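Local coordinates for protein glucosidase (Croceicoccus marinus, PDB 5Z3K) that is a GH39-family beta-glucosidase that probably hydrolyses O-glycosidic bonds of glucosides, working from a TIM-barrel domain joined to a beta-rich region, at residues A[63-68]-A[124-129]; A[224-229]-A[244-249]; A[240-245]-A[408-413]. All coordinates share one frame; numbering follows the deposited sequence.

All three contacts involve the outer layer of the closed eight-stranded barrel, at two separate places. Contacts 2 and 3 are neighbours, their centres about 9 Å apart, because both use helix 238-252. Trp-226 CZ3 of contact 2 lies 3.4 Å from Ile-242 CG2 of contact 3, and Trp-228 CZ2 packs 3.6 Å from Pro-410 CD, giving a continuous layer from barrel strand through helix to the 408-413 segment. Contact 1 stands apart: its centre is about 29 Å from that of contact 2 and about 37 Å from that of contact 3. A glycerol, probably from the crystallisation liquor, sits beside contact 1, about 4 Å from the Tyr-126 side chain.

Contact 1 (A[63-68]-A[124-129]); sequences LDTIDN and AKYEQV
Leu-63 reaches from its loop onto helix 123-138 and divides its two methyls between Tyr-126 and Val-129, which lie one turn apart. CD2 meets the tyrosine at a slant, 3.5 Å from CE1, while CD1 packs 3.9 Å from Val-129 CG1. With Leu-63 CG trans to the backbone N (chi1 176°), the fork sets one methyl at each of these helix residues. Thr-65 adds a lighter apolar touch, its CG2 approaching CE1 of the same ring at 4.2 Å, and Met-175 of helix 169-186 also packs against Tyr-126.

The polar link is indirect. One water donates to Leu-63 O at 2.8 Å and hydrogen-bonds to Tyr-126 OH at 2.6 Å; it lies at the ring edge, in the ring plane, and its two bonds tie the phenol to the loop backbone.

Within the loop, Asp-64 turns away from the helix. Its OD2 accepts Asn-68 ND2 at 3.0 Å, a fairly straight bond (163°) arriving from above the carboxylate plane, and its OD1 is held by Asn-116 ND2 and Glu-112 N. Thr-65 OG1 bonds to Gln-118 O, and Thr-65 O hydrogen-bonds to a glycerol, probably from the crystallisation liquor.

The arrangement is that of a TIM barrel in which the long loop following strand 53-55 packs on the first turns of the helix that follows strand 104-109.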
ATOM      1  N   LEU A  63      17.904  -8.521  -6.106  1.00 15.06           N
ATOM      2  CA  LEU A  63      19.343  -8.702  -5.941  1.00 15.44           C
ATOM      3  C   LEU A  63      19.526 -10.150  -5.497  1.00 14.52           C
ATOM      4  O   LEU A  63      19.552 -10.449  -4.303  1.00 15.96           O
ATOM      5  CB  LEU A  63      19.925  -7.711  -4.935  1.00 13.58           C
ATOM      6  CG  LEU A  63      21.422  -7.936  -4.673  1.00 13.33           C
ATOM      7  CD1 LEU A  63      22.182  -7.902  -5.989  1.00 13.72           C
ATOM      8  CD2 LEU A  63      21.994  -6.925  -3.685  1.00 12.42           C
ATOM      9  N   ASP A  64      19.608 -11.061  -6.466  1.00 13.85           N
ATOM     10  CA  ASP A  64      19.696 -12.471  -6.120  1.00 17.02           C
ATOM     11  C   ASP A  64      21.063 -12.773  -5.508  1.00 18.56           C
ATOM     12  O   ASP A  64      22.065 -12.118  -5.813  1.00 15.81           O
ATOM     13  CB  ASP A  64      19.438 -13.355  -7.342  1.00 13.22           C
ATOM     14  CG  ASP A  64      18.864 -14.725  -6.967  1.00 17.20           C
ATOM     15  OD1 ASP A  64      18.500 -14.928  -5.791  1.00 16.36           O
ATOM     16  OD2 ASP A  64      18.755 -15.604  -7.849  1.00 18.90           O
ATOM     17  N   THR A  65      21.082 -13.742  -4.598  1.00 17.88           N
ATOM     18  CA  THR A  65      22.285 -14.079  -3.852  1.00 17.71           C
ATOM     19  C   THR A  65      23.066 -15.225  -4.483  1.00 18.33           C
ATOM     20  O   THR A  65      24.099 -15.626  -3.945  1.00 23.64           O
ATOM     21  CB  THR A  65      21.933 -14.421  -2.400  1.00 21.81           C
ATOM     22  OG1 THR A  65      20.830 -15.332  -2.375  1.00 22.20           O
ATOM     23  CG2 THR A  65      21.555 -13.154  -1.637  1.00 15.79           C
ATOM     24  N   ILE A  66      22.583 -15.775  -5.588  1.00 20.48           N
ATOM     25  CA  ILE A  66      23.367 -16.635  -6.456  1.00 18.94           C
ATOM     26  C   ILE A  66      23.340 -16.008  -7.848  1.00 23.47           C
ATOM     27  O   ILE A  66      22.628 -15.032  -8.096  1.00 21.43           O
ATOM     28  CB  ILE A  66      22.840 -18.080  -6.483  1.00 16.99           C
ATOM     29  CG1 ILE A  66      21.406 -18.101  -7.027  1.00 20.09           C
ATOM     30  CG2 ILE A  66      22.926 -18.713  -5.087  1.00 23.32           C
ATOM     31  CD1 ILE A  66      20.748 -19.455  -6.993  1.00 20.74           C
ATOM     32  N   ASP A  67      24.127 -16.574  -8.757  1.00 21.68           N
ATOM     33  CA  ASP A  67      24.114 -16.096 -10.134  1.00 19.39           C
ATOM     34  C   ASP A  67      22.756 -16.371 -10.760  1.00 18.90           C
ATOM     35  O   ASP A  67      22.173 -17.441 -10.571  1.00 19.79           O
ATOM     36  CB  ASP A  67      25.220 -16.770 -10.961  1.00 22.68           C
ATOM     37  CG  ASP A  67      26.626 -16.318 -10.564  1.00 25.50           C
ATOM     38  OD1 ASP A  67      26.778 -15.603  -9.552  1.00 21.96           O
ATOM     39  OD2 ASP A  67      27.589 -16.692 -11.273  1.00 23.06           O
ATOM     40  N   ASN A  68      22.260 -15.398 -11.523  1.00 19.45           N
ATOM     41  CA  ASN A  68      20.920 -15.410 -12.103  1.00 18.60           C
ATOM     42  C   ASN A  68      20.860 -14.303 -13.148  1.00 18.82           C
ATOM     43  O   ASN A  68      21.150 -13.141 -12.831  1.00 17.77           O
ATOM     44  CB  ASN A  68      19.868 -15.213 -10.997  1.00 17.90           C
ATOM     45  CG  ASN A  68      18.435 -15.214 -11.515  1.00 18.36           C
ATOM     46  OD1 ASN A  68      18.180 -15.165 -12.716  1.00 22.06           O
ATOM     47  ND2 ASN A  68      17.483 -15.241 -10.587  1.00 22.15           N
ATOM     48  N   ALA A 124      30.923  -8.704   2.306  1.00 22.97           N
ATOM     49  CA  ALA A 124      31.623  -7.493   1.892  1.00 20.86           C
ATOM     50  C   ALA A 124      31.278  -7.117   0.453  1.00 21.28           C
ATOM     51  O   ALA A 124      31.021  -5.942   0.161  1.00 22.64           O
ATOM     52  CB  ALA A 124      33.134  -7.679   2.061  1.00 18.60           C
ATOM     53  N   LYS A 125      31.245  -8.098  -0.457  1.00 17.95           N
ATOM     54  CA  LYS A 125      30.887  -7.795  -1.842  1.00 19.28           C
ATOM     55  C   LYS A 125      29.400  -7.472  -1.971  1.00 24.93           C
ATOM     56  O   LYS A 125      29.019  -6.579  -2.737  1.00 20.92           O
ATOM     57  CB  LYS A 125      31.271  -8.956  -2.765  1.00 22.71           C
ATOM     58  CG  LYS A 125      31.217  -8.611  -4.271  1.00 21.12           C
ATOM     59  CD  LYS A 125      31.734  -9.749  -5.129  1.00 29.52           C
ATOM     60  CE  LYS A 125      32.091  -9.254  -6.521  1.00 29.20           C
ATOM     61  NZ  LYS A 125      32.804 -10.284  -7.342  1.00 24.98           N
ATOM     62  N   TYR A 126      28.547  -8.193  -1.237  1.00 17.82           N
ATOM     63  CA  TYR A 126      27.127  -7.854  -1.199  1.00 22.66           C
ATOM     64  C   TYR A 126      26.931  -6.378  -0.846  1.00 19.62           C
ATOM     65  O   TYR A 126      26.178  -5.653  -1.509  1.00 17.75           O
ATOM     66  CB  TYR A 126      26.420  -8.770  -0.192  1.00 20.63           C
ATOM     67  CG  TYR A 126      24.912  -8.625  -0.137  1.00 20.95           C
ATOM     68  CD1 TYR A 126      24.093  -9.262  -1.073  1.00 20.39           C
ATOM     69  CD2 TYR A 126      24.308  -7.867   0.856  1.00 18.19           C
ATOM     70  CE1 TYR A 126      22.696  -9.135  -1.013  1.00 18.12           C
ATOM     71  CE2 TYR A 126      22.920  -7.737   0.922  1.00 22.50           C
ATOM     72  CZ  TYR A 126      22.127  -8.375  -0.017  1.00 17.75           C
ATOM     73  OH  TYR A 126      20.753  -8.242   0.037  1.00 16.40           O
ATOM     74  N   GLU A 127      27.647  -5.907   0.176  1.00 18.96           N
ATOM     75  CA  GLU A 127      27.508  -4.520   0.611  1.00 20.14           C
ATOM     76  C   GLU A 127      27.950  -3.539  -0.478  1.00 19.56           C
ATOM     77  O   GLU A 127      27.284  -2.521  -0.704  1.00 21.83           O
ATOM     78  CB  GLU A 127      28.298  -4.311   1.910  1.00 19.31           C
ATOM     79  CG  GLU A 127      28.199  -2.905   2.495  1.00 21.75           C
ATOM     80  CD  GLU A 127      28.832  -2.794   3.880  1.00 30.10           C
ATOM     81  OE1 GLU A 127      29.137  -3.844   4.483  1.00 24.87           O
ATOM     82  OE2 GLU A 127      29.009  -1.658   4.370  1.00 28.81           O
ATOM     83  N   GLN A 128      29.035  -3.831  -1.155  1.00 22.29           N
ATOM     84  CA  GLN A 128      29.479  -2.977  -2.213  1.00 25.35           C
ATOM     85  C   GLN A 128      28.433  -2.910  -3.343  1.00 18.20           C
ATOM     86  O   GLN A 128      28.167  -1.894  -3.855  1.00 19.74           O
ATOM     87  CB  GLN A 128      30.785  -3.497  -2.821  1.00 21.00           C
ATOM     88  CG  GLN A 128      32.001  -3.481  -1.958  1.00 33.05           C
ATOM     89  CD  GLN A 128      33.225  -3.968  -2.749  1.00 41.05           C
ATOM     90  OE1 GLN A 128      33.504  -5.135  -2.803  1.00 50.84           O
ATOM     91  NE2 GLN A 128      33.870  -3.069  -3.440  1.00 38.38           N
ATOM     92  N   VAL A 129      27.852  -4.032  -3.661  1.00 16.22           N
ATOM     93  CA  VAL A 129      26.904  -4.077  -4.769  1.00 16.80           C
ATOM     94  C   VAL A 129      25.625  -3.339  -4.387  1.00 17.24           C
ATOM     95  O   VAL A 129      25.058  -2.604  -5.202  1.00 15.78           O
ATOM     96  CB  VAL A 129      26.660  -5.538  -5.194  1.00 18.54           C
ATOM     97  CG1 VAL A 129      25.418  -5.669  -6.052  1.00 18.98           C
ATOM     98  CG2 VAL A 129      27.886  -6.048  -5.955  1.00 15.96           C
TER
HETATM   99  O   HOH W   1      19.257  -9.503  -1.644  1.00 17.48           O

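Contact 2 (A[224-229]-A[244-249])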
ATOM      1  N   LEU A 224       9.874   0.431  10.322  1.00 16.53           N
ATOM      2  CA  LEU A 224       9.649  -0.988  10.545  1.00 15.70           C
ATOM      3  C   LEU A 224       8.529  -1.415   9.607  1.00 14.37           C
ATOM      4  O   LEU A 224       7.417  -0.888   9.689  1.00 18.11           O
ATOM      5  CB  LEU A 224       9.290  -1.254  12.012  1.00 18.60           C
ATOM      6  CG  LEU A 224       9.301  -2.666  12.620  1.00 17.12           C
ATOM      7  CD1 LEU A 224       8.111  -3.506  12.132  1.00 19.65           C
ATOM      8  CD2 LEU A 224      10.631  -3.387  12.399  1.00 19.74           C
ATOM      9  N   SER A 225       8.822  -2.340   8.704  1.00 15.44           N
ATOM     10  CA  SER A 225       7.841  -2.729   7.699  1.00 14.78           C
ATOM     11  C   SER A 225       7.230  -4.089   8.043  1.00 13.98           C
ATOM     12  O   SER A 225       7.882  -4.958   8.633  1.00 15.30           O
ATOM     13  CB  SER A 225       8.480  -2.740   6.308  1.00 13.19           C
ATOM     14  OG  SER A 225       9.470  -3.748   6.211  1.00 16.48           O
ATOM     15  N   TRP A 226       5.947  -4.242   7.710  1.00 12.48           N
ATOM     16  CA  TRP A 226       5.156  -5.406   8.099  1.00 13.46           C
ATOM     17  C   TRP A 226       3.980  -5.532   7.141  1.00 17.17           C
ATOM     18  O   TRP A 226       3.719  -4.638   6.333  1.00 13.82           O
ATOM     19  CB  TRP A 226       4.667  -5.286   9.554  1.00 13.73           C
ATOM     20  CG  TRP A 226       3.966  -3.988   9.830  1.00 13.70           C
ATOM     21  CD1 TRP A 226       4.553  -2.775  10.033  1.00 18.40           C
ATOM     22  CD2 TRP A 226       2.549  -3.767   9.922  1.00 12.64           C
ATOM     23  NE1 TRP A 226       3.594  -1.812  10.241  1.00 14.51           N
ATOM     24  CE2 TRP A 226       2.355  -2.393  10.170  1.00 14.08           C
ATOM     25  CE3 TRP A 226       1.429  -4.592   9.799  1.00 12.13           C
ATOM     26  CZ2 TRP A 226       1.081  -1.827  10.329  1.00 12.48           C
ATOM     27  CZ3 TRP A 226       0.163  -4.026   9.947  1.00 13.20           C
ATOM     28  CH2 TRP A 226       0.005  -2.656  10.205  1.00 14.11           C
HETATM   29  N   MSE A 227       3.257  -6.651   7.249  1.00 11.71           N
HETATM   30  CA  MSE A 227       2.137  -6.921   6.330  1.00 17.54           C
HETATM   31  C   MSE A 227       0.879  -7.370   7.059  1.00 15.83           C
HETATM   32  O   MSE A 227       0.950  -7.851   8.191  1.00 17.18           O
HETATM   33  CB  MSE A 227       2.531  -7.977   5.298  1.00 19.77           C
HETATM   34  CG  MSE A 227       2.228  -9.439   5.670  1.00 19.04           C
HETATM   35 SE   MSE A 227       2.887 -10.539   4.170  0.71 28.81          SE
HETATM   36  CE  MSE A 227       4.563  -9.625   4.220  1.00 22.27           C
ATOM     37  N   TRP A 228      -0.270  -7.223   6.405  1.00 15.19           N
ATOM     38  CA  TRP A 228      -1.521  -7.730   6.956  1.00 13.53           C
ATOM     39  C   TRP A 228      -2.532  -7.951   5.835  1.00 15.29           C
ATOM     40  O   TRP A 228      -2.640  -7.136   4.920  1.00 14.58           O
ATOM     41  CB  TRP A 228      -2.123  -6.794   8.007  1.00 16.98           C
ATOM     42  CG  TRP A 228      -3.144  -7.546   8.777  1.00 17.58           C
ATOM     43  CD1 TRP A 228      -4.501  -7.464   8.660  1.00 16.98           C
ATOM     44  CD2 TRP A 228      -2.879  -8.573   9.735  1.00 13.60           C
ATOM     45  NE1 TRP A 228      -5.101  -8.367   9.519  1.00 16.89           N
ATOM     46  CE2 TRP A 228      -4.123  -9.065  10.178  1.00 13.80           C
ATOM     47  CE3 TRP A 228      -1.707  -9.124  10.262  1.00 12.83           C
ATOM     48  CZ2 TRP A 228      -4.226 -10.079  11.129  1.00 16.92           C
ATOM     49  CZ3 TRP A 228      -1.812 -10.127  11.204  1.00 20.35           C
ATOM     50  CH2 TRP A 228      -3.062 -10.587  11.634  1.00 20.14           C
ATOM     51  N   TYR A 229      -3.275  -9.055   5.925  1.00 13.75           N
ATOM     52  CA  TYR A 229      -4.344  -9.368   4.991  1.00 15.75           C
ATOM     53  C   TYR A 229      -5.632  -9.634   5.758  1.00 16.03           C
ATOM     54  O   TYR A 229      -5.603 -10.103   6.898  1.00 18.53           O
ATOM     55  CB  TYR A 229      -4.024 -10.604   4.143  1.00 16.64           C
ATOM     56  CG  TYR A 229      -2.753 -10.526   3.343  1.00 18.87           C
ATOM     57  CD1 TYR A 229      -2.654  -9.697   2.230  1.00 22.10           C
ATOM     58  CD2 TYR A 229      -1.651 -11.302   3.688  1.00 22.22           C
ATOM     59  CE1 TYR A 229      -1.484  -9.637   1.480  1.00 17.99           C
ATOM     60  CE2 TYR A 229      -0.483 -11.249   2.952  1.00 28.68           C
ATOM     61  CZ  TYR A 229      -0.404 -10.417   1.852  1.00 26.38           C
ATOM     62  OH  TYR A 229       0.767 -10.376   1.127  1.00 31.07           O
ATOM     63  N   ALA A 244      -1.549  -0.422  15.695  1.00 16.06           N
ATOM     64  CA  ALA A 244      -1.453  -0.004  17.089  1.00 17.47           C
ATOM     65  C   ALA A 244      -0.567  -0.958  17.877  1.00 15.77           C
ATOM     66  O   ALA A 244       0.289  -0.522  18.658  1.00 18.06           O
ATOM     67  CB  ALA A 244      -2.851   0.089  17.710  1.00 17.71           C
ATOM     68  N   GLU A 245      -0.736  -2.263  17.661  1.00 15.12           N
ATOM     69  CA  GLU A 245       0.070  -3.243  18.379  1.00 18.93           C
ATOM     70  C   GLU A 245       1.532  -3.180  17.952  1.00 21.62           C
ATOM     71  O   GLU A 245       2.437  -3.264  18.793  1.00 19.73           O
ATOM     72  CB  GLU A 245      -0.501  -4.643  18.164  1.00 17.25           C
ATOM     73  CG  GLU A 245       0.286  -5.730  18.867  1.00 30.99           C
ATOM     74  CD  GLU A 245       0.262  -5.576  20.376  1.00 37.74           C
ATOM     75  OE1 GLU A 245      -0.631  -4.860  20.886  1.00 36.13           O
ATOM     76  OE2 GLU A 245       1.137  -6.167  21.047  1.00 37.12           O
ATOM     77  N   VAL A 246       1.782  -3.009  16.655  1.00 16.25           N
ATOM     78  CA  VAL A 246       3.156  -2.910  16.174  1.00 15.46           C
ATOM     79  C   VAL A 246       3.816  -1.659  16.726  1.00 15.42           C
ATOM     80  O   VAL A 246       4.986  -1.676  17.133  1.00 19.51           O
ATOM     81  CB  VAL A 246       3.181  -2.931  14.635  1.00 13.72           C
ATOM     82  CG1 VAL A 246       4.588  -2.690  14.141  1.00 16.44           C
ATOM     83  CG2 VAL A 246       2.639  -4.251  14.126  1.00 14.72           C
ATOM     84  N   ARG A 247       3.076  -0.551  16.741  1.00 18.46           N
ATOM     85  CA  ARG A 247       3.585   0.684  17.315  1.00 19.86           C
ATOM     86  C   ARG A 247       4.054   0.472  18.745  1.00 17.51           C
ATOM     87  O   ARG A 247       5.140   0.925  19.123  1.00 18.14           O
ATOM     88  CB  ARG A 247       2.501   1.763  17.269  1.00 16.64           C
ATOM     89  CG  ARG A 247       2.959   3.084  17.864  1.00 16.37           C
ATOM     90  CD  ARG A 247       3.776   3.849  16.845  1.00 14.88           C
ATOM     91  NE  ARG A 247       5.210   3.637  17.018  1.00 18.24           N
ATOM     92  CZ  ARG A 247       6.132   3.951  16.110  1.00 26.03           C
ATOM     93  NH1 ARG A 247       5.769   4.482  14.945  1.00 17.93           N
ATOM     94  NH2 ARG A 247       7.422   3.730  16.367  1.00 20.80           N
ATOM     95  N   ALA A 248       3.266  -0.253  19.541  1.00 20.62           N
ATOM     96  CA  ALA A 248       3.629  -0.475  20.945  1.00 19.65           C
ATOM     97  C   ALA A 248       4.907  -1.305  21.087  1.00 21.70           C
ATOM     98  O   ALA A 248       5.720  -1.050  21.985  1.00 21.97           O
ATOM     99  CB  ALA A 248       2.474  -1.150  21.680  1.00 18.71           C
ATOM    100  N   ILE A 249       5.093  -2.316  20.233  1.00 22.72           N
ATOM    101  CA  ILE A 249       6.295  -3.149  20.327  1.00 22.24           C
ATOM    102  C   ILE A 249       7.521  -2.373  19.864  1.00 24.64           C
ATOM    103  O   ILE A 249       8.598  -2.459  20.472  1.00 24.01           O
ATOM    104  CB  ILE A 249       6.110  -4.447  19.522  1.00 22.79           C
ATOM    105  CG1 ILE A 249       5.045  -5.324  20.162  1.00 21.76           C
ATOM    106  CG2 ILE A 249       7.428  -5.212  19.390  1.00 25.76           C
ATOM    107  CD1 ILE A 249       4.468  -6.314  19.213  1.00 23.04           C
TER
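Val-246 sets both methyls over one face of the Trp-226 indole, part of the packing of helix on strand in the beta-alpha-beta unit formed by strand 223-229, helix 238-252 and strand 259-266 of the TIM barrel. The two valine methyls share that face. CG1 is above the pyrrole end, 4.3 Å from the centroid of the five-membered ring and only 20° off its normal, which makes a CH-pi contact; CG2 rides 4.2 Å above the plane over the middle of the indole. Both carbons therefore look down on the ring system from the helix, rather than touching its rim.

In the tryptophan, chi1 of 52°, with CG between the backbone N and the carbonyl carbon, together with chi2 of -78° turns a face of the indole to Val-246. Ala-243 also packs on this ring, as do Val-197 and Leu-262 from the flanking strands 191-197 and 259-266.

Leu-224, two residues earlier on the strand, points to the same side. Its CD1 comes within 4.1 Å of Val-246 CG1, so this one methyl touches both strand side chains, and Val-250, a turn further along the helix, covers Leu-224 as well. Between them Ser-225 faces the other way, into the barrel, where its OG hydrogen-bonds to Glu-153 OE1. The indole has a neighbour at its edge too: Leu-224 O lies in the ring plane, 3.4 Å from Trp-226 CD1.

Contact 3 (A[240-245]-A[408-413]); sequences RTIAAE and NVPPRR
Two successive torsions near -60° in Ile-242 (chi1 -54°, chi2 -59°) fold its CD1 back toward Pro-410, although the CB of this residue does not itself face the 408-413 segment. CD1 touches the CG-CD side of the pyrrolidine ring, 3.8 Å from Pro-410 CD and equally close to CG, and the two side chains meet at about a right angle. In Thr-241, chi1 of -59° swings CG2 opposite the backbone N, bringing the methyl to 4.0 Å from Pro-410 CB from the neighbouring position on the helix.

The helix is 238-252 on the outside of the TIM barrel, and Pro-410 belongs to the link between strands 405-408 and 423-429, the latter part of the large mixed sheet. Here the linking chain packs on the helix through its proline, and apolar contacts alone join the two segments.

Polar groups pin the linking chain on both flanks of the proline: Asn-408 ND2 bonds to Leu-201 O, while Arg-413 NE forms a salt bridge with Asp-235 OD2. Pro-410 O itself accepts a hydrogen bond from Arg-387 NH1.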
ATOM      1  N   ARG A 240      -5.726  -0.752  11.131  1.00 12.88           N
ATOM      2  CA  ARG A 240      -5.550   0.138  12.279  1.00 16.97           C
ATOM      3  C   ARG A 240      -5.232  -0.661  13.533  1.00 15.08           C
ATOM      4  O   ARG A 240      -4.309  -0.317  14.286  1.00 16.32           O
ATOM      5  CB  ARG A 240      -6.806   0.982  12.508  1.00 11.16           C
ATOM      6  CG  ARG A 240      -6.691   1.856  13.748  1.00 13.43           C
ATOM      7  CD  ARG A 240      -8.036   2.436  14.160  1.00 16.97           C
ATOM      8  NE  ARG A 240      -8.583   3.334  13.144  1.00 13.79           N
ATOM      9  CZ  ARG A 240      -9.766   3.939  13.261  1.00 18.37           C
ATOM     10  NH1 ARG A 240     -10.509   3.732  14.351  1.00 15.46           N
ATOM     11  NH2 ARG A 240     -10.207   4.742  12.304  1.00 14.77           N
ATOM     12  N   THR A 241      -5.989  -1.738  13.766  1.00 13.32           N
ATOM     13  CA  THR A 241      -5.776  -2.575  14.950  1.00 17.24           C
ATOM     14  C   THR A 241      -4.358  -3.137  14.992  1.00 15.76           C
ATOM     15  O   THR A 241      -3.696  -3.089  16.036  1.00 17.43           O
ATOM     16  CB  THR A 241      -6.798  -3.710  14.987  1.00 17.86           C
ATOM     17  OG1 THR A 241      -8.115  -3.157  15.008  1.00 19.04           O
ATOM     18  CG2 THR A 241      -6.602  -4.592  16.230  1.00 20.66           C
ATOM     19  N   ILE A 242      -3.868  -3.674  13.869  1.00 12.91           N
ATOM     20  CA  ILE A 242      -2.525  -4.259  13.894  1.00 14.28           C
ATOM     21  C   ILE A 242      -1.472  -3.178  14.111  1.00 14.49           C
ATOM     22  O   ILE A 242      -0.522  -3.359  14.886  1.00 16.32           O
ATOM     23  CB  ILE A 242      -2.237  -5.059  12.608  1.00 15.68           C
ATOM     24  CG1 ILE A 242      -3.315  -6.115  12.350  1.00 15.59           C
ATOM     25  CG2 ILE A 242      -0.858  -5.716  12.697  1.00 14.81           C
ATOM     26  CD1 ILE A 242      -3.457  -7.125  13.458  1.00 17.10           C
ATOM     27  N   ALA A 243      -1.622  -2.034  13.433  1.00 12.64           N
ATOM     28  CA  ALA A 243      -0.613  -0.986  13.515  1.00 13.34           C
ATOM     29  C   ALA A 243      -0.451  -0.493  14.943  1.00 14.09           C
ATOM     30  O   ALA A 243       0.661  -0.160  15.368  1.00 14.48           O
ATOM     31  CB  ALA A 243      -0.980   0.183  12.594  1.00 15.20           C
ATOM     32  N   ALA A 244      -1.549  -0.422  15.695  1.00 16.06           N
ATOM     33  CA  ALA A 244      -1.453  -0.004  17.089  1.00 17.47           C
ATOM     34  C   ALA A 244      -0.567  -0.958  17.877  1.00 15.77           C
ATOM     35  O   ALA A 244       0.289  -0.522  18.658  1.00 18.06           O
ATOM     36  CB  ALA A 244      -2.851   0.089  17.710  1.00 17.71           C
ATOM     37  N   GLU A 245      -0.736  -2.263  17.661  1.00 15.12           N
ATOM     38  CA  GLU A 245       0.070  -3.243  18.379  1.00 18.93           C
ATOM     39  C   GLU A 245       1.532  -3.180  17.952  1.00 21.62           C
ATOM     40  O   GLU A 245       2.437  -3.264  18.793  1.00 19.73           O
ATOM     41  CB  GLU A 245      -0.501  -4.643  18.164  1.00 17.25           C
ATOM     42  CG  GLU A 245       0.286  -5.730  18.867  1.00 30.99           C
ATOM     43  CD  GLU A 245       0.262  -5.576  20.376  1.00 37.74           C
ATOM     44  OE1 GLU A 245      -0.631  -4.860  20.886  1.00 36.13           O
ATOM     45  OE2 GLU A 245       1.137  -6.167  21.047  1.00 37.12           O
ATOM     46  N   ASN A 408      -1.003 -15.418  14.667  1.00 22.33           N
ATOM     47  CA  ASN A 408      -1.920 -14.777  15.602  1.00 20.87           C
ATOM     48  C   ASN A 408      -2.729 -13.693  14.891  1.00 27.57           C
ATOM     49  O   ASN A 408      -2.180 -12.900  14.119  1.00 20.80           O
ATOM     50  CB  ASN A 408      -1.152 -14.179  16.778  1.00 21.64           C
ATOM     51  CG  ASN A 408      -0.478 -15.243  17.635  1.00 25.38           C
ATOM     52  OD1 ASN A 408      -0.876 -16.410  17.623  1.00 26.40           O
ATOM     53  ND2 ASN A 408       0.556 -14.846  18.367  1.00 24.61           N
ATOM     54  N   VAL A 409      -4.036 -13.671  15.144  1.00 21.82           N
ATOM     55  CA  VAL A 409      -4.947 -12.699  14.538  1.00 21.59           C
ATOM     56  C   VAL A 409      -5.660 -11.988  15.679  1.00 22.79           C
ATOM     57  O   VAL A 409      -5.846 -12.589  16.745  1.00 18.97           O
ATOM     58  CB  VAL A 409      -5.957 -13.374  13.595  1.00 23.36           C
ATOM     59  CG1 VAL A 409      -5.283 -13.850  12.304  1.00 21.37           C
ATOM     60  CG2 VAL A 409      -6.666 -14.518  14.303  1.00 23.30           C
ATOM     61  N   PRO A 410      -6.067 -10.732  15.520  1.00 22.54           N
ATOM     62  CA  PRO A 410      -6.780 -10.052  16.597  1.00 20.07           C
ATOM     63  C   PRO A 410      -8.140 -10.688  16.821  1.00 20.86           C
ATOM     64  O   PRO A 410      -8.671 -11.372  15.934  1.00 18.55           O
ATOM     65  CB  PRO A 410      -6.908  -8.605  16.090  1.00 23.08           C
ATOM     66  CG  PRO A 410      -6.739  -8.680  14.617  1.00 20.37           C
ATOM     67  CD  PRO A 410      -5.869  -9.867  14.336  1.00 17.54           C
ATOM     68  N   PRO A 411      -8.722 -10.520  18.005  1.00 20.05           N
ATOM     69  CA  PRO A 411     -10.101 -10.978  18.207  1.00 23.14           C
ATOM     70  C   PRO A 411     -11.037 -10.293  17.228  1.00 20.00           C
ATOM     71  O   PRO A 411     -10.931  -9.089  16.970  1.00 20.80           O
ATOM     72  CB  PRO A 411     -10.407 -10.572  19.652  1.00 24.88           C
ATOM     73  CG  PRO A 411      -9.389  -9.534  19.991  1.00 29.37           C
ATOM     74  CD  PRO A 411      -8.166  -9.885  19.209  1.00 22.51           C
ATOM     75  N   ARG A 412     -11.955 -11.070  16.672  1.00 18.73           N
ATOM     76  CA  ARG A 412     -12.904 -10.502  15.730  1.00 18.91           C
ATOM     77  C   ARG A 412     -13.817  -9.496  16.423  1.00 21.45           C
ATOM     78  O   ARG A 412     -14.173  -9.649  17.596  1.00 21.30           O
ATOM     79  CB  ARG A 412     -13.728 -11.604  15.090  1.00 19.70           C
ATOM     80  CG  ARG A 412     -12.945 -12.440  14.120  1.00 21.45           C
ATOM     81  CD  ARG A 412     -13.812 -13.530  13.597  1.00 21.58           C
ATOM     82  NE  ARG A 412     -13.160 -14.233  12.511  1.00 23.82           N
ATOM     83  CZ  ARG A 412     -13.593 -15.381  12.016  1.00 24.96           C
ATOM     84  NH1 ARG A 412     -14.690 -15.945  12.520  1.00 26.83           N
ATOM     85  NH2 ARG A 412     -12.932 -15.958  11.023  1.00 20.22           N
ATOM     86  N   ARG A 413     -14.186  -8.447  15.682  1.00 18.04           N
ATOM     87  CA  ARG A 413     -15.085  -7.398  16.174  1.00 16.86           C
ATOM     88  C   ARG A 413     -16.519  -7.887  16.010  1.00 17.08           C
ATOM     89  O   ARG A 413     -17.218  -7.563  15.044  1.00 16.56           O
ATOM     90  CB  ARG A 413     -14.854  -6.095  15.416  1.00 14.69           C
ATOM     91  CG  ARG A 413     -13.489  -5.481  15.621  1.00 15.95           C
ATOM     92  CD  ARG A 413     -13.501  -4.014  15.218  1.00 17.58           C
ATOM     93  NE  ARG A 413     -13.894  -3.852  13.818  1.00 18.58           N
ATOM     94  CZ  ARG A 413     -14.594  -2.826  13.353  1.00 19.12           C
ATOM     95  NH1 ARG A 413     -14.982  -1.852  14.173  1.00 13.87           N
ATOM     96  NH2 ARG A 413     -14.891  -2.768  12.061  1.00 19.41           N
TER